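Local coordinates for protein cytosine-specific methyltransferase (Escherichia coli O157:H7 EDL933, PDB 3G7U) that probably methylates cytosine at carbon 5 in DNA, using S-adenosyl-L-methionine as methyl donor, as a prophage-encoded modification enzyme, at residues A[6-11]-A[73-78]; A[57-62]-A[108-113]; A[162-167]-A[349-354]; A[28-33]-A[52-57]. One frame throughout, in Å; residues are numbered along the deposited sequence. Where two conformers were deposited one is given.

Contact 1 of 4, residues A[6-11]-A[73-78]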
loop_
_atom_site.group_PDB
_atom_site.type_symbol
_atom_site.label_atom_id
_atom_site.label_comp_id
_atom_site.label_asym_id
_atom_site.label_seq_id
_atom_site.Cartn_x
_atom_site.Cartn_y
_atom_site.Cartn_z
ATOM N N ILE A 6 13.356 7.200 -2.765
ATOM C CA ILE A 6 13.409 6.769 -1.378
ATOM C C ILE A 6 11.968 6.768 -0.854
ATOM O O ILE A 6 11.257 7.737 -1.087
ATOM C CB ILE A 6 14.134 7.818 -0.534
ATOM C CG1 ILE A 6 15.570 7.983 -0.998
ATOM C CG2 ILE A 6 14.125 7.438 0.947
ATOM C CD1 ILE A 6 16.319 8.982 -0.155
ATOM N N ASP A 7 11.571 5.728 -0.137
ATOM C CA ASP A 7 10.214 5.675 0.480
ATOM C C ASP A 7 10.287 5.844 2.012
ATOM O O ASP A 7 10.831 4.976 2.714
ATOM C CB ASP A 7 9.607 4.319 0.041
ATOM C CG ASP A 7 8.095 4.142 0.401
ATOM O OD1 ASP A 7 7.485 5.007 1.083
ATOM O OD2 ASP A 7 7.548 3.080 -0.035
ATOM N N LEU A 8 9.838 7.006 2.510
ATOM C CA LEU A 8 9.805 7.319 3.906
ATOM C C LEU A 8 8.497 6.842 4.530
ATOM O O LEU A 8 7.455 7.060 3.950
ATOM C CB LEU A 8 9.944 8.824 4.090
ATOM C CG LEU A 8 11.228 9.434 3.481
ATOM C CD1 LEU A 8 11.257 10.964 3.782
ATOM C CD2 LEU A 8 12.502 8.774 4.059
ATOM N N PHE A 9 8.579 6.220 5.713
ATOM C CA PHE A 9 7.419 5.648 6.392
ATOM C C PHE A 9 6.854 4.579 5.460
ATOM O O PHE A 9 5.669 4.571 5.155
ATOM C CB PHE A 9 6.386 6.731 6.645
ATOM C CG PHE A 9 6.934 7.945 7.344
ATOM C CD1 PHE A 9 7.139 7.943 8.714
ATOM C CD2 PHE A 9 7.162 9.117 6.628
ATOM C CE1 PHE A 9 7.639 9.093 9.344
ATOM C CE2 PHE A 9 7.653 10.255 7.250
ATOM C CZ PHE A 9 7.867 10.237 8.594
ATOM N N SER A 10 7.703 3.667 5.022
ATOM C CA SER A 10 7.360 2.806 3.917
ATOM C C SER A 10 6.345 1.716 4.260
ATOM O O SER A 10 5.666 1.169 3.345
ATOM C CB SER A 10 8.635 2.097 3.420
ATOM O OG SER A 10 9.158 1.196 4.421
ATOM N N GLY A 11 6.250 1.362 5.549
ATOM C CA GLY A 11 5.532 0.135 5.953
ATOM C C GLY A 11 6.064 -1.038 5.156
ATOM O O GLY A 11 7.277 -1.095 4.838
ATOM N N ASP A 73 15.801 11.217 -7.124
ATOM C CA ASP A 73 14.885 11.826 -8.060
ATOM C C ASP A 73 13.514 12.010 -7.445
ATOM O O ASP A 73 12.865 13.029 -7.668
ATOM C CB ASP A 73 14.848 11.009 -9.337
ATOM C CG ASP A 73 16.219 10.896 -9.947
ATOM O OD1 ASP A 73 16.823 11.969 -10.201
ATOM O OD2 ASP A 73 16.719 9.765 -10.097
ATOM N N GLY A 74 13.101 11.077 -6.596
ATOM C CA GLY A 74 11.801 11.259 -5.929
ATOM C C GLY A 74 11.844 10.907 -4.462
ATOM O O GLY A 74 12.536 9.975 -4.104
ATOM N N ILE A 75 11.155 11.673 -3.608
ATOM C CA ILE A 75 10.910 11.248 -2.225
ATOM C C ILE A 75 9.395 10.955 -2.110
ATOM O O ILE A 75 8.572 11.855 -2.387
ATOM C CB ILE A 75 11.331 12.316 -1.238
ATOM C CG1 ILE A 75 12.872 12.346 -1.182
ATOM C CG2 ILE A 75 10.846 12.034 0.208
ATOM C CD1 ILE A 75 13.382 13.572 -0.463
ATOM N N ILE A 76 9.060 9.706 -1.761
ATOM C CA ILE A 76 7.653 9.309 -1.646
ATOM C C ILE A 76 7.436 8.820 -0.220
ATOM O O ILE A 76 8.388 8.451 0.466
ATOM C CB ILE A 76 7.259 8.271 -2.715
ATOM C CG1 ILE A 76 7.904 6.918 -2.434
ATOM C CG2 ILE A 76 7.646 8.810 -4.162
ATOM C CD1 ILE A 76 7.662 5.820 -3.488
ATOM N N GLY A 77 6.207 8.880 0.268
ATOM C CA GLY A 77 6.016 8.276 1.572
ATOM C C GLY A 77 4.667 8.605 2.168
ATOM O O GLY A 77 3.858 9.294 1.541
ATOM N N GLY A 78 4.468 8.154 3.393
ATOM C CA GLY A 78 3.248 8.470 4.157
ATOM C C GLY A 78 3.533 9.239 5.432
ATOM O O GLY A 78 3.609 8.639 6.485
#
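I6 lies within the pairing of strand 4-8 with strand 74-77, two parallel neighbours in the middle of the Rossmann-like methyltransferase sheet. Its N donates to G74 O at 3.2 Å, and its O receives I76 N almost straight, at 3.0 Å and 176°. Next comes D7, on the opposite face from I6 and L8. Its CG lies anti to the backbone N (chi1 -171°), and the side chain passes beside I76, D7 CB and CG each about 4.0 Å from I76 CG1; OD2 is hydrogen-bonded to S16 OG. L8 returns to the face of I6 and I75, where its CD1 packs on I75 CG2 at 3.8 Å. The backbone of L8 continues the ladder: its N bonds I76 O at 2.9 Å, and its O accepts from G78 N at 3.2 Å. Beyond L8 the strand ends and the chain turns at F9, in the DLFSGVGG sequence of methyltransferase motif I. Facing it is the start of GGPPCQ, motif IV, which runs on to C81, the predicted active-site cysteine. G77 has no side chain, and its CA comes 3.0 Å from L8 O. G78 O approaches the F9 ring obliquely, 3.4 Å from F9 CB.

Contact 2 of 4, residues A[57-62]-A[108-113]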
loop_
_atom_site.group_PDB
_atom_site.type_symbol
_atom_site.label_atom_id
_atom_site.label_comp_id
_atom_site.label_asym_id
_atom_site.label_seq_id
_atom_site.Cartn_x
_atom_site.Cartn_y
_atom_site.Cartn_z
ATOM N N LEU A 57 17.084 11.976 10.951
ATOM C CA LEU A 57 17.649 12.024 9.586
ATOM C C LEU A 57 17.733 13.453 9.069
ATOM O O LEU A 57 16.934 14.323 9.427
ATOM C CB LEU A 57 16.862 11.145 8.579
ATOM C CG LEU A 57 16.722 9.654 8.937
ATOM C CD1 LEU A 57 15.925 8.932 7.845
ATOM C CD2 LEU A 57 18.090 8.934 9.221
ATOM N N ASN A 58 18.715 13.674 8.192
ATOM C CA ASN A 58 18.802 14.876 7.394
ATOM C C ASN A 58 19.464 14.499 6.071
ATOM O O ASN A 58 19.856 13.336 5.876
ATOM C CB ASN A 58 19.561 15.992 8.120
ATOM C CG ASN A 58 20.993 15.617 8.432
ATOM O OD1 ASN A 58 21.660 14.968 7.625
ATOM N ND2 ASN A 58 21.456 15.985 9.621
ATOM N N ALA A 59 19.554 15.453 5.141
ATOM C CA ALA A 59 20.069 15.161 3.817
ATOM C C ALA A 59 21.488 14.599 3.852
ATOM O O ALA A 59 21.811 13.687 3.096
ATOM C CB ALA A 59 20.027 16.469 2.956
ATOM N N GLU A 60 22.337 15.145 4.716
ATOM C CA GLU A 60 23.747 14.687 4.760
ATOM C C GLU A 60 23.865 13.266 5.309
ATOM O O GLU A 60 24.673 12.467 4.836
ATOM C CB GLU A 60 24.620 15.639 5.593
ATOM C CG GLU A 60 25.203 16.802 4.789
ATOM C CD GLU A 60 26.050 16.347 3.573
ATOM O OE1 GLU A 60 26.948 15.483 3.714
ATOM O OE2 GLU A 60 25.813 16.869 2.466
ATOM N N ILE A 61 23.039 12.954 6.303
ATOM C CA ILE A 61 23.057 11.615 6.903
ATOM C C ILE A 61 22.615 10.632 5.828
ATOM O O ILE A 61 23.245 9.571 5.598
ATOM C CB ILE A 61 22.136 11.579 8.154
ATOM C CG1 ILE A 61 22.822 12.370 9.267
ATOM C CG2 ILE A 61 21.904 10.162 8.652
ATOM C CD1 ILE A 61 21.976 12.529 10.487
ATOM N N ILE A 62 21.529 10.993 5.152
ATOM C CA ILE A 62 21.020 10.135 4.061
ATOM C C ILE A 62 22.007 9.905 2.916
ATOM O O ILE A 62 22.168 8.778 2.436
ATOM C CB ILE A 62 19.632 10.631 3.555
ATOM C CG1 ILE A 62 18.599 10.307 4.639
ATOM C CG2 ILE A 62 19.267 9.916 2.267
ATOM C CD1 ILE A 62 17.248 11.034 4.508
ATOM N N SER A 108 12.828 19.304 1.392
ATOM C CA SER A 108 13.411 20.623 1.228
ATOM C C SER A 108 14.948 20.501 1.189
ATOM O O SER A 108 15.603 21.080 0.321
ATOM C CB SER A 108 13.007 21.485 2.414
ATOM O OG SER A 108 13.486 22.802 2.209
ATOM N N GLU A 109 15.484 19.701 2.112
ATOM C CA GLU A 109 16.937 19.488 2.235
ATOM C C GLU A 109 17.491 18.690 1.061
ATOM O O GLU A 109 18.592 18.958 0.563
ATOM C CB GLU A 109 17.243 18.775 3.555
ATOM C CG GLU A 109 16.985 19.587 4.840
ATOM C CD GLU A 109 17.300 18.776 6.063
ATOM O OE1 GLU A 109 17.728 17.622 5.859
ATOM O OE2 GLU A 109 17.164 19.262 7.211
ATOM N N LEU A 110 16.753 17.677 0.606
ATOM C CA LEU A 110 17.259 16.823 -0.455
ATOM C C LEU A 110 16.989 17.296 -1.865
ATOM O O LEU A 110 17.660 16.845 -2.798
ATOM C CB LEU A 110 16.793 15.374 -0.301
ATOM C CG LEU A 110 17.444 14.565 0.838
ATOM C CD1 LEU A 110 16.641 13.313 1.201
ATOM C CD2 LEU A 110 18.870 14.184 0.412
ATOM N N GLN A 111 16.009 18.181 -2.025
ATOM C CA GLN A 111 15.657 18.705 -3.360
ATOM C C GLN A 111 15.444 17.648 -4.460
ATOM O O GLN A 111 16.070 17.728 -5.511
ATOM C CB GLN A 111 16.691 19.782 -3.826
ATOM C CG GLN A 111 16.775 20.979 -2.887
ATOM C CD GLN A 111 15.617 21.934 -3.093
ATOM O OE1 GLN A 111 15.321 22.303 -4.226
ATOM N NE2 GLN A 111 14.964 22.343 -2.007
ATOM N N PRO A 112 14.531 16.664 -4.247
ATOM C CA PRO A 112 14.286 15.727 -5.322
ATOM C C PRO A 112 13.557 16.390 -6.503
ATOM O O PRO A 112 12.985 17.471 -6.319
ATOM C CB PRO A 112 13.308 14.726 -4.673
ATOM C CG PRO A 112 12.595 15.528 -3.622
ATOM C CD PRO A 112 13.702 16.376 -3.057
ATOM N N LEU A 113 13.543 15.723 -7.658
ATOM C CA LEU A 113 12.747 16.190 -8.809
ATOM C C LEU A 113 11.262 16.251 -8.451
ATOM O O LEU A 113 10.553 17.118 -8.915
ATOM C CB LEU A 113 12.946 15.278 -10.015
ATOM C CG LEU A 113 14.407 15.188 -10.516
ATOM C CD1 LEU A 113 14.491 14.302 -11.732
ATOM C CD2 LEU A 113 15.038 16.590 -10.745
#
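E109 reaches from the last turn of helix 94-110, the helix that covers the I75 face of the Rossmann-like sheet, to the start of helix 59-66, which packs on it here. Its chain runs extended beyond CG (chi2 179°), and OE1 accepts from A59 N at 2.9 Å with an N-H...O angle of 147°. The donor meets OE1 nearly in line with the C-O bond. Alongside this polar bridge, the A59 methyl points at the other helix and touches two side chains: its CB is 3.7 Å from E109 CB and 3.6 Å from L110 CD2. The other L110 branch, CD1, goes to I62 CD1 at 4.1 Å, the two side chains crossing at about a right angle. L110 thus puts one methyl on each of two buried positions, A59 and I62, about one helix turn apart.

N58 caps that helix, its OD1 taking I61 N at 2.8 Å. R105 joins in from helix 94-110, forming a salt bridge with E109 OE2 and a hydrogen bond with L57 O. The opening turn of helix 59-66 therefore receives two side-chain acceptors. E109 sits at its N-terminal end, which would probably stabilise the negative charge, as would R105.

Contact 3 of 4, residues A[162-167]-A[349-354]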
loop_
_atom_site.group_PDB
_atom_site.type_symbol
_atom_site.label_atom_id
_atom_site.label_comp_id
_atom_site.label_asym_id
_atom_site.label_seq_id
_atom_site.Cartn_x
_atom_site.Cartn_y
_atom_site.Cartn_z
ATOM N N ARG A 162 -11.622 2.217 -0.393
ATOM C CA ARG A 162 -10.932 3.119 0.521
ATOM C C ARG A 162 -10.485 4.406 -0.187
ATOM O O ARG A 162 -10.101 4.366 -1.351
ATOM C CB ARG A 162 -9.764 2.417 1.242
ATOM C CG ARG A 162 -8.562 1.995 0.387
ATOM C CD ARG A 162 -7.296 1.899 1.262
ATOM N NE ARG A 162 -7.254 0.674 2.063
ATOM C CZ ARG A 162 -6.616 0.543 3.229
ATOM N NH1 ARG A 162 -6.641 -0.621 3.867
ATOM N NH2 ARG A 162 -5.957 1.567 3.770
ATOM N N THR A 163 -10.554 5.534 0.511
ATOM C CA THR A 163 -10.120 6.788 -0.087
ATOM C C THR A 163 -8.767 7.208 0.493
ATOM O O THR A 163 -8.426 6.856 1.618
ATOM C CB THR A 163 -11.152 7.924 0.066
ATOM O OG1 THR A 163 -11.396 8.152 1.450
ATOM C CG2 THR A 163 -12.473 7.565 -0.602
ATOM N N ARG A 164 -8.010 7.977 -0.292
ATOM C CA ARG A 164 -6.632 8.349 0.042
ATOM C C ARG A 164 -6.387 9.733 -0.536
ATOM O O ARG A 164 -6.859 9.987 -1.624
ATOM C CB ARG A 164 -5.678 7.392 -0.685
ATOM C CG ARG A 164 -4.376 7.097 0.030
ATOM C CD ARG A 164 -4.551 5.950 1.013
ATOM N NE ARG A 164 -3.472 5.895 1.990
ATOM C CZ ARG A 164 -3.368 4.965 2.933
ATOM N NH1 ARG A 164 -2.351 4.985 3.780
ATOM N NH2 ARG A 164 -4.275 4.007 3.034
ATOM N N TYR A 165 -5.625 10.588 0.156
ATOM C CA TYR A 165 -5.194 11.851 -0.447
ATOM C C TYR A 165 -3.770 11.674 -0.953
ATOM O O TYR A 165 -2.954 11.035 -0.282
ATOM C CB TYR A 165 -5.150 12.943 0.592
ATOM C CG TYR A 165 -6.489 13.536 0.984
ATOM C CD1 TYR A 165 -7.126 14.487 0.180
ATOM C CD2 TYR A 165 -7.077 13.190 2.193
ATOM C CE1 TYR A 165 -8.358 15.058 0.573
ATOM C CE2 TYR A 165 -8.311 13.754 2.596
ATOM C CZ TYR A 165 -8.930 14.679 1.778
ATOM O OH TYR A 165 -10.113 15.247 2.188
ATOM N N PHE A 166 -3.467 12.223 -2.124
ATOM C CA PHE A 166 -2.088 12.308 -2.588
ATOM C C PHE A 166 -1.699 13.758 -2.770
ATOM O O PHE A 166 -2.449 14.534 -3.359
ATOM C CB PHE A 166 -1.943 11.578 -3.892
ATOM C CG PHE A 166 -2.038 10.091 -3.761
ATOM C CD1 PHE A 166 -0.894 9.327 -3.564
ATOM C CD2 PHE A 166 -3.271 9.440 -3.818
ATOM C CE1 PHE A 166 -0.971 7.903 -3.442
ATOM C CE2 PHE A 166 -3.345 8.022 -3.687
ATOM C CZ PHE A 166 -2.192 7.271 -3.509
ATOM N N PHE A 167 -0.521 14.114 -2.252
ATOM C CA PHE A 167 0.007 15.467 -2.335
ATOM C C PHE A 167 1.284 15.387 -3.144
ATOM O O PHE A 167 2.201 14.713 -2.709
ATOM C CB PHE A 167 0.311 16.016 -0.954
ATOM C CG PHE A 167 -0.908 16.119 -0.067
ATOM C CD1 PHE A 167 -1.752 17.213 -0.149
ATOM C CD2 PHE A 167 -1.215 15.105 0.837
ATOM C CE1 PHE A 167 -2.904 17.303 0.666
ATOM C CE2 PHE A 167 -2.356 15.181 1.656
ATOM C CZ PHE A 167 -3.194 16.274 1.570
ATOM N N ASN A 349 -2.600 -0.983 6.777
ATOM C CA ASN A 349 -1.731 0.207 6.770
ATOM C C ASN A 349 -1.121 0.609 5.422
ATOM O O ASN A 349 -0.325 1.565 5.356
ATOM C CB ASN A 349 -0.557 -0.019 7.739
ATOM C CG ASN A 349 -0.973 0.064 9.198
ATOM O OD1 ASN A 349 -2.006 0.644 9.525
ATOM N ND2 ASN A 349 -0.167 -0.528 10.087
ATOM N N SER A 350 -1.434 -0.117 4.360
ATOM C CA SER A 350 -0.790 0.120 3.084
ATOM C C SER A 350 -1.663 0.922 2.139
ATOM O O SER A 350 -2.895 0.824 2.179
ATOM C CB SER A 350 -0.429 -1.213 2.416
ATOM O OG SER A 350 0.593 -1.859 3.150
ATOM N N VAL A 351 -1.012 1.699 1.276
ATOM C CA VAL A 351 -1.644 2.211 0.082
ATOM C C VAL A 351 -1.839 0.999 -0.810
ATOM O O VAL A 351 -0.943 0.146 -0.873
ATOM C CB VAL A 351 -0.712 3.185 -0.677
ATOM C CG1 VAL A 351 -1.403 3.749 -1.936
ATOM C CG2 VAL A 351 -0.315 4.294 0.202
ATOM N N SER A 352 -2.959 0.926 -1.531
ATOM C CA SER A 352 -3.112 -0.133 -2.580
ATOM C C SER A 352 -2.012 -0.028 -3.626
ATOM O O SER A 352 -1.823 1.071 -4.180
ATOM C CB SER A 352 -4.436 0.029 -3.336
ATOM O OG SER A 352 -4.431 -0.928 -4.379
ATOM N N PRO A 353 -1.290 -1.127 -3.906
ATOM C CA PRO A 353 -0.290 -1.073 -4.976
ATOM C C PRO A 353 -0.849 -0.702 -6.358
ATOM O O PRO A 353 -0.125 -0.185 -7.206
ATOM C CB PRO A 353 0.277 -2.485 -5.019
ATOM C CG PRO A 353 0.160 -2.971 -3.633
ATOM C CD PRO A 353 -1.182 -2.375 -3.120
ATOM N N ILE A 354 -2.108 -1.041 -6.601
ATOM C CA ILE A 354 -2.723 -0.740 -7.899
ATOM C C ILE A 354 -2.915 0.784 -8.070
ATOM O O ILE A 354 -2.552 1.337 -9.106
ATOM C CB ILE A 354 -4.057 -1.495 -8.008
ATOM C CG1 ILE A 354 -3.782 -2.994 -8.047
ATOM C CG2 ILE A 354 -4.868 -0.969 -9.230
ATOM C CD1 ILE A 354 -5.107 -3.862 -8.066
#
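V351 fills the close-packed part of this contact, standing between R164 and F166 of strand 163-171. Its CG1, anti to the backbone N (chi1 -179°), meets the edge of the F166 ring tip to tip, 3.9 Å from CZ and near the ring plane. Its CG2 lies over one face of the R164 guanidinium, 4.0 Å from NE, while V351 CA is above the centre of the same face. The R164 chain bends at chi2 (86°), which sets CD; the guanidinium beyond lies with one face to the valine, and its NE makes a salt bridge with E118.

The other end is looser and polar. S350 O lies over one face of the R162 guanidinium, 3.5 Å from NH2; no hydrogen bond links the two segments. The NH2 of R162 instead bonds G348 O. N349 is exposed and its CB leads away from the strand, and its O stays 4.3 Å from R164 NH1. Both arginines have two deposited conformers, and these distances hold for one of them.

The pair of arginines belongs to the RxR sequence of motif VIII, and G348-N349-S350-V351 to motif X; in this family the two adjoin the active-site cleft. S352 caps helix 353-367, its OG receiving I354 N. That helix lies against strand 163-171 through V355 on F166, and the strand itself runs between strands 114-119 and 143-152 in the sheet.

Contact 4 of 4, residues A[28-33]-A[52-57]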
loop_
_atom_site.group_PDB
_atom_site.type_symbol
_atom_site.label_atom_id
_atom_site.label_comp_id
_atom_site.label_asym_id
_atom_site.label_seq_id
_atom_site.Cartn_x
_atom_site.Cartn_y
_atom_site.Cartn_z
ATOM N N MET A 28 15.838 2.902 -1.291
ATOM C CA MET A 28 15.917 2.906 0.170
ATOM C C MET A 28 14.490 2.951 0.693
ATOM O O MET A 28 13.693 3.724 0.182
ATOM C CB MET A 28 16.663 4.146 0.709
ATOM C CG MET A 28 16.809 4.272 2.286
ATOM S SD MET A 28 17.693 5.804 2.788
ATOM C CE MET A 28 19.287 5.114 2.398
ATOM N N ALA A 29 14.205 2.154 1.722
ATOM C CA ALA A 29 12.963 2.317 2.494
ATOM C C ALA A 29 13.296 2.683 3.934
ATOM O O ALA A 29 14.232 2.085 4.526
ATOM C CB ALA A 29 12.159 1.008 2.440
ATOM N N VAL A 30 12.592 3.660 4.518
ATOM C CA VAL A 30 12.794 4.028 5.909
ATOM C C VAL A 30 11.500 3.728 6.670
ATOM O O VAL A 30 10.434 4.233 6.326
ATOM C CB VAL A 30 13.151 5.527 6.098
ATOM C CG1 VAL A 30 13.337 5.876 7.604
ATOM C CG2 VAL A 30 14.443 5.882 5.313
ATOM N N GLU A 31 11.624 2.876 7.672
ATOM C CA GLU A 31 10.425 2.457 8.459
ATOM C C GLU A 31 10.854 2.086 9.865
ATOM O O GLU A 31 11.752 1.300 10.022
ATOM C CB GLU A 31 9.798 1.244 7.740
ATOM C CG GLU A 31 8.649 0.520 8.482
ATOM C CD GLU A 31 7.548 1.450 8.924
ATOM O OE1 GLU A 31 7.048 2.237 8.099
ATOM O OE2 GLU A 31 7.174 1.423 10.117
ATOM N N ILE A 32 10.211 2.669 10.870
ATOM C CA ILE A 32 10.516 2.389 12.286
ATOM C C ILE A 32 10.057 0.998 12.780
ATOM O O ILE A 32 10.679 0.418 13.648
ATOM C CB ILE A 32 10.012 3.553 13.223
ATOM C CG1 ILE A 32 10.674 3.535 14.611
ATOM C CG2 ILE A 32 8.485 3.526 13.432
ATOM C CD1 ILE A 32 12.229 3.566 14.623
ATOM N N ASP A 33 8.975 0.438 12.224
ATOM C CA ASP A 33 8.450 -0.784 12.795
ATOM C C ASP A 33 9.246 -1.961 12.287
ATOM O O ASP A 33 9.337 -2.170 11.096
ATOM C CB ASP A 33 6.965 -0.941 12.424
ATOM C CG ASP A 33 6.350 -2.181 13.017
ATOM O OD1 ASP A 33 5.826 -2.080 14.138
ATOM O OD2 ASP A 33 6.365 -3.241 12.364
ATOM N N GLU A 52 14.502 3.483 11.243
ATOM C CA GLU A 52 14.859 4.724 11.878
ATOM C C GLU A 52 13.664 5.655 11.957
ATOM O O GLU A 52 12.786 5.633 11.114
ATOM C CB GLU A 52 16.032 5.380 11.126
ATOM C CG GLU A 52 16.773 6.470 11.973
ATOM C CD GLU A 52 17.056 5.932 13.341
ATOM O OE1 GLU A 52 18.052 5.237 13.428
ATOM O OE2 GLU A 52 16.209 6.078 14.288
ATOM N N ASP A 53 13.671 6.445 13.019
ATOM C CA ASP A 53 12.886 7.606 13.209
ATOM C C ASP A 53 13.409 8.685 12.257
ATOM O O ASP A 53 14.591 9.086 12.327
ATOM C CB ASP A 53 13.123 7.995 14.664
ATOM C CG ASP A 53 12.148 9.044 15.183
ATOM O OD1 ASP A 53 11.791 9.976 14.447
ATOM O OD2 ASP A 53 11.787 8.953 16.380
ATOM N N VAL A 54 12.525 9.182 11.388
ATOM C CA VAL A 54 12.877 10.183 10.378
ATOM C C VAL A 54 13.370 11.488 11.046
ATOM O O VAL A 54 14.097 12.285 10.456
ATOM C CB VAL A 54 11.688 10.359 9.370
ATOM C CG1 VAL A 54 11.634 11.717 8.772
ATOM C CG2 VAL A 54 11.753 9.316 8.272
ATOM N N SER A 55 12.979 11.705 12.302
ATOM C CA SER A 55 13.446 12.894 13.036
ATOM C C SER A 55 14.970 12.946 13.267
ATOM O O SER A 55 15.535 14.025 13.531
ATOM C CB SER A 55 12.706 13.061 14.363
ATOM O OG SER A 55 13.221 12.206 15.359
ATOM N N LEU A 56 15.605 11.788 13.152
ATOM C CA LEU A 56 17.049 11.612 13.370
ATOM C C LEU A 56 17.808 11.655 12.034
ATOM O O LEU A 56 19.015 11.377 11.988
ATOM C CB LEU A 56 17.302 10.285 14.092
ATOM C CG LEU A 56 16.720 10.164 15.525
ATOM C CD1 LEU A 56 17.167 8.863 16.134
ATOM C CD2 LEU A 56 17.218 11.336 16.373
ATOM N N LEU A 57 17.084 11.976 10.951
ATOM C CA LEU A 57 17.649 12.024 9.586
ATOM C C LEU A 57 17.733 13.453 9.069
ATOM O O LEU A 57 16.934 14.323 9.427
ATOM C CB LEU A 57 16.862 11.145 8.579
ATOM C CG LEU A 57 16.722 9.654 8.937
ATOM C CD1 LEU A 57 15.925 8.932 7.845
ATOM C CD2 LEU A 57 18.090 8.934 9.221
#
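The turns that follow strands 25-30 and 48-50, which in this family border the adenosine part of the cofactor pocket, meet here through V30 and I32 against E52, D53, V54 and L57. V30 does most of the work with one methyl. Its CG1, anti to the backbone N (chi1 179°), lies 3.6 Å from E52 O, 3.8 Å from V54 CG2 and 4.0 Å from L57 CD1, so three residues of the second segment share a single branch. V30 and V54 cross obliquely; V54 has two deposited conformers, and the distance is for one of them. Further out, I32 lays its CD1 against the backbone at E52 and D53, 3.6 Å from D53 N, with chi2 at 55° turning that methyl toward the peptide.

No hydrogen bond joins the two segments; each turn is held largely by its own side chains. The two turns sit at the C-terminal ends of parallel strands of the Rossmann-like sheet, where such folds usually place their ligand. In the first, E31 OE2 takes D33 N at 2.9 Å, and E31 OE1 also reaches out to G11 N. In the second, E52 OE2 accepts from D53 N, met on the anti side and 31° out of the carboxylate plane. D53 then closes an Asx turn: its OD1 accepts S55 N at 3.0 Å, leading into the 3-10 turn 54-56.

Contact 4 is nested in the loop that contact 1 closes, contact 2 interlocks with contact 1 along the chain, and contact 3 follows far downstream. In the seven-stranded sheet, strands 25-30, 4-8 and 74-77 are consecutive, and 163-171 comes two strands further on. Centres of contacts 1 and 4 lie about 10 Å apart, joined by D7 O to V30 N. Contact 2, about 12 Å from contact 1, packs L110 on I75 and shares L57 with contact 4. Contact 3 is about 13 Å from contact 1 without touching it. Contacts 1, 3 and 4 lie on the sheet that in this family carries the cofactor and cytosine sites, while contact 2 joins two helices beside it.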